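Local coordinates for protein STM4351 (PDB 2Y7I) that binds arginine with high specificity and, as a periplasmic solute-binding protein of family 3, probably delivers it for uptake into the cell, at residues 49-53 against 64-68; 93-97 against 179-183; 107-112 against 131-135; 113-117 against 153-158. All blocks are in the same frame, centred on the assembly; numbering follows the deposited sequence. Where two conformers were deposited one is given.

Contact 1: 49-53 against 64-68; sequences FTNQS and KKFDA. With ZN (zinc ion), chain E.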
loop_
_atom_site.group_PDB
_atom_site.type_symbol
_atom_site.label_atom_id
_atom_site.label_comp_id
_atom_site.label_asym_id
_atom_site.label_seq_id
_atom_site.Cartn_x
_atom_site.Cartn_y
_atom_site.Cartn_z
ATOM N N PHE A 49 -0.453 23.317 0.959
ATOM C CA PHE A 49 -1.063 23.021 2.263
ATOM C C PHE A 49 -1.447 24.268 3.044
ATOM O O PHE A 49 -0.704 25.252 3.071
ATOM C CB PHE A 49 -0.136 22.169 3.126
ATOM C CG PHE A 49 0.088 20.791 2.588
ATOM C CD1 PHE A 49 -0.828 19.780 2.831
ATOM C CD2 PHE A 49 1.217 20.508 1.827
ATOM C CE1 PHE A 49 -0.627 18.502 2.318
ATOM C CE2 PHE A 49 1.428 19.232 1.320
ATOM C CZ PHE A 49 0.503 18.230 1.569
ATOM N N THR A 50 -2.617 24.210 3.676
ATOM C CA THR A 50 -3.057 25.244 4.611
ATOM C C THR A 50 -3.221 24.572 5.971
ATOM O O THR A 50 -3.897 23.543 6.078
ATOM C CB THR A 50 -4.375 25.893 4.149
ATOM O OG1 THR A 50 -4.188 26.441 2.843
ATOM C CG2 THR A 50 -4.822 27.018 5.104
ATOM N N ASN A 51 -2.577 25.146 6.985
ATOM C CA ASN A 51 -2.564 24.618 8.341
ATOM C C ASN A 51 -3.519 25.421 9.236
ATOM O O ASN A 51 -3.347 26.625 9.418
ATOM C CB ASN A 51 -1.119 24.657 8.871
ATOM C CG ASN A 51 -1.001 24.307 10.348
ATOM O OD1 ASN A 51 -0.103 24.803 11.029
ATOM N ND2 ASN A 51 -1.879 23.456 10.846
ATOM N N GLN A 52 -4.546 24.753 9.756
ATOM C CA GLN A 52 -5.561 25.402 10.610
ATOM C C GLN A 52 -6.121 24.350 11.575
ATOM O O GLN A 52 -5.785 23.169 11.455
ATOM C CB GLN A 52 -6.661 26.061 9.768
ATOM C CG GLN A 52 -7.485 25.098 8.908
ATOM C CD GLN A 52 -8.475 25.818 7.992
ATOM O OE1 GLN A 52 -8.085 26.580 7.104
ATOM N NE2 GLN A 52 -9.767 25.570 8.203
ATOM N N SER A 53 -6.952 24.763 12.528
ATOM C CA SER A 53 -7.433 23.835 13.563
ATOM C C SER A 53 -8.177 22.640 12.955
ATOM O O SER A 53 -8.888 22.785 11.952
ATOM C CB SER A 53 -8.298 24.568 14.603
ATOM O OG SER A 53 -9.453 25.160 14.018
ATOM N N LYS A 64 -15.404 25.594 0.372
ATOM C CA LYS A 64 -14.526 25.672 -0.815
ATOM C C LYS A 64 -13.183 26.372 -0.610
ATOM O O LYS A 64 -12.579 26.844 -1.575
ATOM C CB LYS A 64 -15.246 26.301 -2.017
ATOM C CG LYS A 64 -16.374 25.472 -2.564
ATOM C CD LYS A 64 -16.757 25.913 -3.962
ATOM C CE LYS A 64 -17.935 25.099 -4.464
ATOM N NZ LYS A 64 -19.075 25.169 -3.505
ATOM N N LYS A 65 -12.722 26.443 0.636
ATOM C CA LYS A 65 -11.443 27.079 0.947
ATOM C C LYS A 65 -10.256 26.265 0.407
ATOM O O LYS A 65 -9.194 26.817 0.120
ATOM C CB LYS A 65 -11.316 27.304 2.457
ATOM C CG LYS A 65 -10.071 28.054 2.875
ATOM C CD LYS A 65 -9.934 28.118 4.388
ATOM C CE LYS A 65 -8.798 29.042 4.777
ATOM N NZ LYS A 65 -8.645 29.062 6.246
ATOM N N PHE A 66 -10.439 24.954 0.287
ATOM C CA PHE A 66 -9.462 24.094 -0.366
ATOM C C PHE A 66 -10.139 22.928 -1.084
ATOM O O PHE A 66 -11.343 22.727 -0.954
ATOM C CB PHE A 66 -8.342 23.622 0.588
ATOM C CG PHE A 66 -8.700 23.647 2.055
ATOM C CD1 PHE A 66 -9.562 22.696 2.600
ATOM C CD2 PHE A 66 -8.134 24.597 2.899
ATOM C CE1 PHE A 66 -9.872 22.708 3.961
ATOM C CE2 PHE A 66 -8.439 24.620 4.264
ATOM C CZ PHE A 66 -9.308 23.677 4.793
ATOM N N ASP A 67 -9.357 22.182 -1.855
ATOM C CA ASP A 67 -9.879 21.096 -2.673
ATOM C C ASP A 67 -10.045 19.801 -1.895
ATOM O O ASP A 67 -10.934 19.010 -2.188
ATOM C CB ASP A 67 -8.943 20.846 -3.851
ATOM C CG ASP A 67 -8.749 22.070 -4.690
ATOM O OD1 ASP A 67 -9.763 22.597 -5.197
ATOM O OD2 ASP A 67 -7.590 22.525 -4.811
ATOM N N ALA A 68 -9.178 19.591 -0.910
ATOM C CA ALA A 68 -9.124 18.319 -0.207
ATOM C C ALA A 68 -8.564 18.505 1.197
ATOM O O ALA A 68 -7.933 19.518 1.496
ATOM C CB ALA A 68 -8.285 17.305 -0.994
HETATM ZN ZN ZN E . -7.591 24.514 -5.346
HETATM O O HOH W 1 -8.760 25.550 -3.861
#

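Contact 2: 93-97 against 179-183; sequences LSAVV and ERASD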
loop_
_atom_site.group_PDB
_atom_site.type_symbol
_atom_site.label_atom_id
_atom_site.label_comp_id
_atom_site.label_asym_id
_atom_site.label_seq_id
_atom_site.Cartn_x
_atom_site.Cartn_y
_atom_site.Cartn_z
ATOM N N LEU A 93 -6.487 3.219 13.921
ATOM C CA LEU A 93 -6.016 2.370 15.008
ATOM C C LEU A 93 -6.605 2.744 16.368
ATOM O O LEU A 93 -7.465 3.638 16.466
ATOM C CB LEU A 93 -4.478 2.314 15.053
ATOM C CG LEU A 93 -3.671 1.399 14.125
ATOM C CD1 LEU A 93 -4.392 0.075 13.812
ATOM C CD2 LEU A 93 -3.281 2.125 12.845
ATOM N N SER A 94 -6.148 2.050 17.411
ATOM C CA SER A 94 -6.664 2.245 18.764
ATOM C C SER A 94 -6.194 3.557 19.388
ATOM O O SER A 94 -5.115 4.068 19.064
ATOM C CB SER A 94 -6.293 1.060 19.663
ATOM O OG SER A 94 -6.972 -0.106 19.245
ATOM N N ALA A 95 -7.026 4.098 20.271
ATOM C CA ALA A 95 -6.735 5.354 20.927
ATOM C C ALA A 95 -6.184 5.043 22.315
ATOM O O ALA A 95 -6.556 4.049 22.930
ATOM C CB ALA A 95 -7.970 6.203 21.018
ATOM N N VAL A 96 -5.293 5.902 22.789
ATOM C CA VAL A 96 -4.642 5.704 24.074
ATOM C C VAL A 96 -4.645 6.984 24.894
ATOM O O VAL A 96 -4.746 8.098 24.345
ATOM C CB VAL A 96 -3.180 5.165 23.918
ATOM C CG1 VAL A 96 -3.156 3.766 23.265
ATOM C CG2 VAL A 96 -2.295 6.133 23.150
ATOM N N VAL A 97 -4.531 6.823 26.210
ATOM C CA VAL A 97 -4.306 7.947 27.106
ATOM C C VAL A 97 -2.835 7.935 27.474
ATOM O O VAL A 97 -2.252 6.871 27.682
ATOM C CB VAL A 97 -5.133 7.853 28.408
ATOM C CG1 VAL A 97 -4.966 9.130 29.246
ATOM C CG2 VAL A 97 -6.606 7.620 28.083
ATOM N N GLU A 179 -5.146 0.572 29.704
ATOM C CA GLU A 179 -6.419 0.377 29.015
ATOM C C GLU A 179 -6.492 1.278 27.791
ATOM O O GLU A 179 -6.365 2.496 27.910
ATOM C CB GLU A 179 -7.628 0.633 29.931
ATOM C CG GLU A 179 -8.961 0.314 29.229
ATOM C CD GLU A 179 -10.199 0.557 30.069
ATOM O OE1 GLU A 179 -10.097 1.031 31.227
ATOM O OE2 GLU A 179 -11.301 0.277 29.553
ATOM N N ARG A 180 -6.719 0.664 26.632
ATOM C CA ARG A 180 -6.904 1.389 25.390
ATOM C C ARG A 180 -8.380 1.432 25.010
ATOM O O ARG A 180 -9.195 0.692 25.568
ATOM C CB ARG A 180 -6.090 0.725 24.280
ATOM C CG ARG A 180 -4.621 0.620 24.645
ATOM C CD ARG A 180 -3.761 0.193 23.483
ATOM N NE ARG A 180 -2.357 0.186 23.885
ATOM C CZ ARG A 180 -1.331 0.244 23.041
ATOM N NH1 ARG A 180 -1.540 0.316 21.725
ATOM N NH2 ARG A 180 -0.094 0.225 23.516
ATOM N N ALA A 181 -8.711 2.298 24.060
ATOM C CA ALA A 181 -10.081 2.424 23.554
ATOM C C ALA A 181 -10.111 1.960 22.109
ATOM O O ALA A 181 -9.343 2.450 21.278
ATOM C CB ALA A 181 -10.564 3.860 23.654
ATOM N N SER A 182 -10.999 1.017 21.818
ATOM C CA SER A 182 -11.057 0.396 20.501
ATOM C C SER A 182 -12.476 0.299 19.949
ATOM O O SER A 182 -12.655 -0.091 18.786
ATOM C CB SER A 182 -10.422 -1.001 20.547
ATOM O OG SER A 182 -9.007 -0.912 20.543
ATOM N N ASP A 183 -13.463 0.653 20.778
ATOM C CA ASP A 183 -14.900 0.510 20.442
ATOM C C ASP A 183 -15.151 0.775 18.951
ATOM O O ASP A 183 -14.911 1.891 18.480
ATOM C CB ASP A 183 -15.739 1.451 21.327
ATOM C CG ASP A 183 -17.252 1.278 21.136
ATOM O OD1 ASP A 183 -17.703 0.832 20.056
ATOM O OD2 ASP A 183 -18.004 1.613 22.075
HETATM O O HOH W 2 -4.538 4.045 26.840
#

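Contact 3: 107-112 against 131-135; sequences FADLKG and QQAIT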
loop_
_atom_site.group_PDB
_atom_site.type_symbol
_atom_site.label_atom_id
_atom_site.label_comp_id
_atom_site.label_asym_id
_atom_site.label_seq_id
_atom_site.Cartn_x
_atom_site.Cartn_y
_atom_site.Cartn_z
ATOM N N PHE A 107 -9.447 3.548 32.503
ATOM C CA PHE A 107 -10.416 4.646 32.467
ATOM C C PHE A 107 -11.127 4.852 33.806
ATOM O O PHE A 107 -11.347 5.997 34.220
ATOM C CB PHE A 107 -11.429 4.447 31.339
ATOM C CG PHE A 107 -10.876 4.770 29.966
ATOM C CD1 PHE A 107 -10.540 6.083 29.625
ATOM C CD2 PHE A 107 -10.698 3.766 29.020
ATOM C CE1 PHE A 107 -10.027 6.383 28.369
ATOM C CE2 PHE A 107 -10.181 4.054 27.755
ATOM C CZ PHE A 107 -9.845 5.374 27.429
ATOM N N ALA A 108 -11.466 3.754 34.486
ATOM C CA ALA A 108 -12.051 3.835 35.827
ATOM C C ALA A 108 -11.145 4.618 36.783
ATOM O O ALA A 108 -11.633 5.406 37.592
ATOM C CB ALA A 108 -12.351 2.443 36.387
ATOM N N ASP A 109 -9.833 4.411 36.674
ATOM C CA ASP A 109 -8.862 5.122 37.517
ATOM C C ASP A 109 -8.904 6.637 37.283
ATOM O O ASP A 109 -8.524 7.413 38.156
ATOM C CB ASP A 109 -7.431 4.626 37.265
ATOM C CG ASP A 109 -7.210 3.189 37.689
ATOM O OD1 ASP A 109 -7.931 2.679 38.576
ATOM O OD2 ASP A 109 -6.285 2.567 37.117
ATOM N N LEU A 110 -9.358 7.046 36.102
ATOM C CA LEU A 110 -9.445 8.465 35.755
ATOM C C LEU A 110 -10.751 9.139 36.185
ATOM O O LEU A 110 -11.004 10.292 35.828
ATOM C CB LEU A 110 -9.189 8.655 34.253
ATOM C CG LEU A 110 -7.708 8.519 33.865
ATOM C CD1 LEU A 110 -7.577 8.236 32.366
ATOM C CD2 LEU A 110 -6.971 9.793 34.236
ATOM N N LYS A 111 -11.570 8.429 36.964
ATOM C CA LYS A 111 -12.849 8.977 37.438
ATOM C C LYS A 111 -12.644 10.356 38.100
ATOM O O LYS A 111 -11.830 10.496 39.011
ATOM C CB LYS A 111 -13.531 7.999 38.409
ATOM C CG LYS A 111 -14.993 8.332 38.711
ATOM C CD LYS A 111 -15.547 7.501 39.867
ATOM C CE LYS A 111 -16.908 8.029 40.318
ATOM N NZ LYS A 111 -17.380 7.375 41.581
ATOM N N GLY A 112 -13.372 11.362 37.621
ATOM C CA GLY A 112 -13.316 12.710 38.208
ATOM C C GLY A 112 -12.109 13.532 37.784
ATOM O O GLY A 112 -11.876 14.616 38.308
ATOM N N GLN A 131 -17.197 7.509 28.357
ATOM C CA GLN A 131 -16.442 7.678 29.591
ATOM C C GLN A 131 -16.874 8.941 30.323
ATOM O O GLN A 131 -16.065 9.833 30.588
ATOM C CB GLN A 131 -14.931 7.694 29.319
ATOM C CG GLN A 131 -14.378 6.437 28.655
ATOM C CD GLN A 131 -14.441 5.199 29.532
ATOM O OE1 GLN A 131 -14.630 5.278 30.755
ATOM N NE2 GLN A 131 -14.254 4.043 28.912
ATOM N N GLN A 132 -18.147 8.980 30.696
ATOM C CA GLN A 132 -18.758 10.202 31.207
ATOM C C GLN A 132 -18.323 10.631 32.605
ATOM O O GLN A 132 -18.581 11.766 33.003
ATOM C CB GLN A 132 -20.280 10.109 31.109
ATOM C CG GLN A 132 -20.739 9.885 29.674
ATOM C CD GLN A 132 -22.237 9.982 29.501
ATOM O OE1 GLN A 132 -22.984 10.013 30.474
ATOM N NE2 GLN A 132 -22.683 10.046 28.249
ATOM N N ALA A 133 -17.662 9.738 33.343
ATOM C CA ALA A 133 -17.143 10.077 34.668
ATOM C C ALA A 133 -15.807 10.826 34.570
ATOM O O ALA A 133 -15.284 11.314 35.578
ATOM C CB ALA A 133 -17.008 8.821 35.535
ATOM N N ILE A 134 -15.258 10.891 33.356
ATOM C CA ILE A 134 -14.033 11.640 33.085
ATOM C C ILE A 134 -14.399 12.986 32.477
ATOM O O ILE A 134 -15.290 13.066 31.631
ATOM C CB ILE A 134 -13.086 10.875 32.119
ATOM C CG1 ILE A 134 -12.785 9.463 32.656
ATOM C CG2 ILE A 134 -11.796 11.669 31.911
ATOM C CD1 ILE A 134 -12.025 8.574 31.680
ATOM N N THR A 135 -13.721 14.037 32.923
ATOM C CA THR A 135 -13.929 15.371 32.380
ATOM C C THR A 135 -13.070 15.564 31.143
ATOM O O THR A 135 -11.834 15.567 31.232
ATOM C CB THR A 135 -13.613 16.477 33.403
ATOM O OG1 THR A 135 -14.490 16.356 34.526
ATOM C CG2 THR A 135 -13.798 17.872 32.766
#

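Contact 4: 113-117 against 153-158; sequences KKVGL and RLEGVF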
loop_
_atom_site.group_PDB
_atom_site.type_symbol
_atom_site.label_atom_id
_atom_site.label_comp_id
_atom_site.label_asym_id
_atom_site.label_seq_id
_atom_site.Cartn_x
_atom_site.Cartn_y
_atom_site.Cartn_z
ATOM N N LYS A 113 -11.340 13.027 36.825
ATOM C CA LYS A 113 -10.095 13.679 36.439
ATOM C C LYS A 113 -10.243 14.334 35.075
ATOM O O LYS A 113 -11.216 14.077 34.348
ATOM C CB LYS A 113 -8.918 12.682 36.455
ATOM C CG LYS A 113 -8.718 11.918 37.793
ATOM C CD LYS A 113 -8.297 12.835 38.939
ATOM C CE LYS A 113 -8.096 12.035 40.224
ATOM N NZ LYS A 113 -7.806 12.919 41.372
ATOM N N LYS A 114 -9.283 15.191 34.744
ATOM C CA LYS A 114 -9.293 15.946 33.494
ATOM C C LYS A 114 -8.413 15.278 32.457
ATOM O O LYS A 114 -7.232 15.016 32.706
ATOM C CB LYS A 114 -8.826 17.390 33.724
ATOM C CG LYS A 114 -9.807 18.248 34.526
ATOM C CD LYS A 114 -9.259 19.656 34.769
ATOM C CE LYS A 114 -10.352 20.567 35.288
ATOM N NZ LYS A 114 -9.923 22.008 35.371
ATOM N N VAL A 115 -8.997 14.999 31.296
ATOM C CA VAL A 115 -8.254 14.441 30.176
ATOM C C VAL A 115 -8.401 15.342 28.942
ATOM O O VAL A 115 -9.511 15.644 28.502
ATOM C CB VAL A 115 -8.673 12.981 29.878
ATOM C CG1 VAL A 115 -7.979 12.463 28.622
ATOM C CG2 VAL A 115 -8.331 12.085 31.047
ATOM N N GLY A 116 -7.260 15.783 28.409
ATOM C CA GLY A 116 -7.243 16.668 27.253
ATOM C C GLY A 116 -7.348 15.897 25.950
ATOM O O GLY A 116 -6.860 14.769 25.834
ATOM N N LEU A 117 -7.987 16.514 24.964
ATOM C CA LEU A 117 -8.172 15.920 23.641
ATOM C C LEU A 117 -8.496 17.035 22.658
ATOM O O LEU A 117 -8.705 18.179 23.059
ATOM C CB LEU A 117 -9.273 14.849 23.657
ATOM C CG LEU A 117 -10.529 15.159 24.492
ATOM C CD1 LEU A 117 -11.477 16.130 23.785
ATOM C CD2 LEU A 117 -11.266 13.893 24.868
ATOM N N ARG A 153 -2.159 20.609 34.662
ATOM C CA ARG A 153 -3.526 21.078 34.475
ATOM C C ARG A 153 -4.445 19.952 34.008
ATOM O O ARG A 153 -5.677 20.071 34.054
ATOM C CB ARG A 153 -3.564 22.252 33.505
ATOM C CG ARG A 153 -3.314 23.576 34.188
ATOM C CD ARG A 153 -3.520 24.734 33.231
ATOM N NE ARG A 153 -4.282 25.818 33.856
ATOM C CZ ARG A 153 -5.570 26.061 33.616
ATOM N NH1 ARG A 153 -6.249 25.299 32.759
ATOM N NH2 ARG A 153 -6.180 27.075 34.223
ATOM N N LEU A 154 -3.832 18.862 33.553
ATOM C CA LEU A 154 -4.563 17.683 33.120
ATOM C C LEU A 154 -3.928 16.460 33.735
ATOM O O LEU A 154 -2.739 16.483 34.066
ATOM C CB LEU A 154 -4.503 17.532 31.596
ATOM C CG LEU A 154 -5.008 18.661 30.698
ATOM C CD1 LEU A 154 -4.597 18.361 29.258
ATOM C CD2 LEU A 154 -6.520 18.816 30.815
ATOM N N GLU A 155 -4.712 15.396 33.875
ATOM C CA GLU A 155 -4.166 14.104 34.287
ATOM C C GLU A 155 -3.791 13.209 33.112
ATOM O O GLU A 155 -2.966 12.306 33.255
ATOM C CB GLU A 155 -5.115 13.377 35.243
ATOM C CG GLU A 155 -5.190 14.044 36.611
ATOM C CD GLU A 155 -3.821 14.155 37.267
ATOM O OE1 GLU A 155 -3.341 13.139 37.805
ATOM O OE2 GLU A 155 -3.223 15.255 37.246
ATOM N N GLY A 156 -4.394 13.462 31.955
ATOM C CA GLY A 156 -4.072 12.693 30.762
ATOM C C GLY A 156 -4.342 13.457 29.482
ATOM O O GLY A 156 -4.947 14.525 29.493
ATOM N N VAL A 157 -3.854 12.900 28.383
ATOM C CA VAL A 157 -4.149 13.391 27.036
ATOM C C VAL A 157 -4.498 12.146 26.232
ATOM O O VAL A 157 -3.804 11.142 26.325
ATOM C CB VAL A 157 -2.967 14.185 26.415
ATOM C CG1 VAL A 157 -3.218 14.450 24.905
ATOM C CG2 VAL A 157 -2.769 15.542 27.140
ATOM N N PHE A 158 -5.598 12.214 25.484
ATOM C CA PHE A 158 -6.202 11.055 24.813
ATOM C C PHE A 158 -6.146 11.290 23.304
ATOM O O PHE A 158 -6.642 12.311 22.822
ATOM C CB PHE A 158 -7.649 10.930 25.320
ATOM C CG PHE A 158 -8.433 9.774 24.762
ATOM C CD1 PHE A 158 -7.954 8.466 24.824
ATOM C CD2 PHE A 158 -9.709 9.998 24.248
ATOM C CE1 PHE A 158 -8.718 7.391 24.330
ATOM C CE2 PHE A 158 -10.492 8.937 23.758
ATOM C CZ PHE A 158 -9.992 7.633 23.796
#

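Contact 1: 49-53 against 64-68
Polar contact between 49-53 and 64-68 rests on one hydrogen bond, from K65 NZ to Q52 OE1 at 2.7 Å. The long, extended chain of K65 carries its ammonium group from the loop across to the end of the strand, where a neutral carbonyl oxygen accepts it. Glutamine suits this place because its amide can also donate: Q52 NE2 is bonded to the hydroxyls of S56 and S60, tying the strand end to helix 57-62. Packing contacts centre on the buried F66. Q52 OE1 lies 3.5 Å from F66 CE2, near the plane of the ring, so that it meets the electron-poor C-H edge, and T50 CB is 4.2 Å from F66 CD2. The ring thus fills the space between strand and helix, where it also touches L57 and S60. This is a beta-alpha-beta crossover from strand 46-51 through helix 57-62 to strand 68-69, the two strands flanking strand 7-12 in the parallel sheet. K64, with positive phi, ends the helix in a Schellman motif and turns the chain back toward the sheet. Metal coordination belongs to D67, whose side chain does not reach 49-53: D67 OD2 binds the zinc ion at 2.1 Å alongside water 1 at 2.2 Å and H9 of strand 7-12. F66 packs against that same histidine.

Contact 2: 93-97 against 179-183
At S94 the contact opens with a short hydrogen bond between two serine hydroxyls, S94 OG and S182 OG, 2.5 Å apart; serine suits both places, since its short side chain holds the hydroxyl close to the backbone, where the two can meet at a partly solvent-open edge. Next comes A95, which forms an antiparallel hydrogen-bonded pair with A181: A95 N donates to A181 O and A181 N to A95 O, each at 3.0 Å and nearly straight. Their methyl groups, A95 CB and A181 CB, come within 4.4 Å, small enough to let F158 of strand 156-160 and helix 122-130 pack closely on the pair. V96 offers an apolar surface to R180, with V96 CG1 3.6 Å from R180 CD and lying over one face of the guanidinium. At V97 direct pairing gives way to water 2, which accepts from V97 N at 2.8 Å and donates to E179 O at 2.6 Å. The bridge extends the pairing of strand 95-100 beyond its edge neighbour 174-176, and helix 161-168 packs against V96 and R180.

Contact 3: 107-112 against 131-135
Both backbones turn tightly here. In 107-112 a 3-10 segment is held by L110 N to F107 O at 2.9 Å and K111 N to A108 O at 3.1 Å; in 131-135 a type I beta turn, closed by I134 N to Q131 O at 3.1 Å, follows helix 122-130. One bond joins them, G112 N to A133 O at 2.8 Å, and the positive phi of G112 is a conformation glycine adopts easily. I134, a branched apolar residue, carries its CD1 to within 3.6 Å of F107 CD1, at the edge of the ring, and 3.8 Å of L110 CB. Q131 lays its aliphatic part over the face of F107 as a CH-pi contact, Q131 CG standing 4.2 Å from the ring centroid, while its NE2 bonds to Y126 OH. The exposed A133 and K111 touch through A133 CB and K111 CG at 3.8 Å. With a single main-chain bond and mostly apolar contacts, the two turns, which lead into neighbouring strands 114-118 and 135-139, are joined mainly by side-chain packing.

Contact 4: 113-117 against 153-158
Strands 114-117 and 156-158 run parallel, and the main chain carries nearly all the polar pairing. K114 O accepts twice, from E155 N at 2.8 Å and, weakly, from G156 N at 3.3 Å. Further along, G116 N donates to G156 O at 2.8 Å and G116 O accepts from F158 N at 2.9 Å. V115 and L117 turn their backbone groups the other way, to strand 135-139, so both edges of this strand are paired. CA-H...O contacts, V115 CA to G156 O at 3.4 Å and V157 CA to G116 O at 3.3 Å, add to the fit. Glycine suits position 116, because a CB there would collide with L154 CD1. V115 CG1 packs on F158 CB at 3.7 Å, and L117 CD2 meets the edge of the F158 ring at CD2, 4.2 Å away. Partners beyond the two segments serve E155 OE1, bonded to Y104 OH, and the main-chain F158 O, bonded to Y142 OH. Backbone bonds therefore set the register inside the sheet, while apolar side chains bury it between helices 122-130 and 142-150.

In the fold
The contacts divide between the two lobes expected of a periplasmic binding protein, with arginine bound in the cleft. Contact 1 belongs to the lobe with the three-stranded parallel sheet, and its centre is about 28 Å from those of contacts 2 and 4 and 35 Å from that of contact 3. The other three cluster about the five-stranded mixed sheet, their centres 10 to 15 Å apart. Contact 1 is complete before contact 2 begins; contacts 3 and 4, whose segments interleave, fall within the span of contact 2. F107 packs against V97 and A181, F158 against A95 and V97, and T135 pairs with K113 and V115, making contacts 2 to 4 one continuous unit, consistent with lobes that close on their ligand as in related binding proteins.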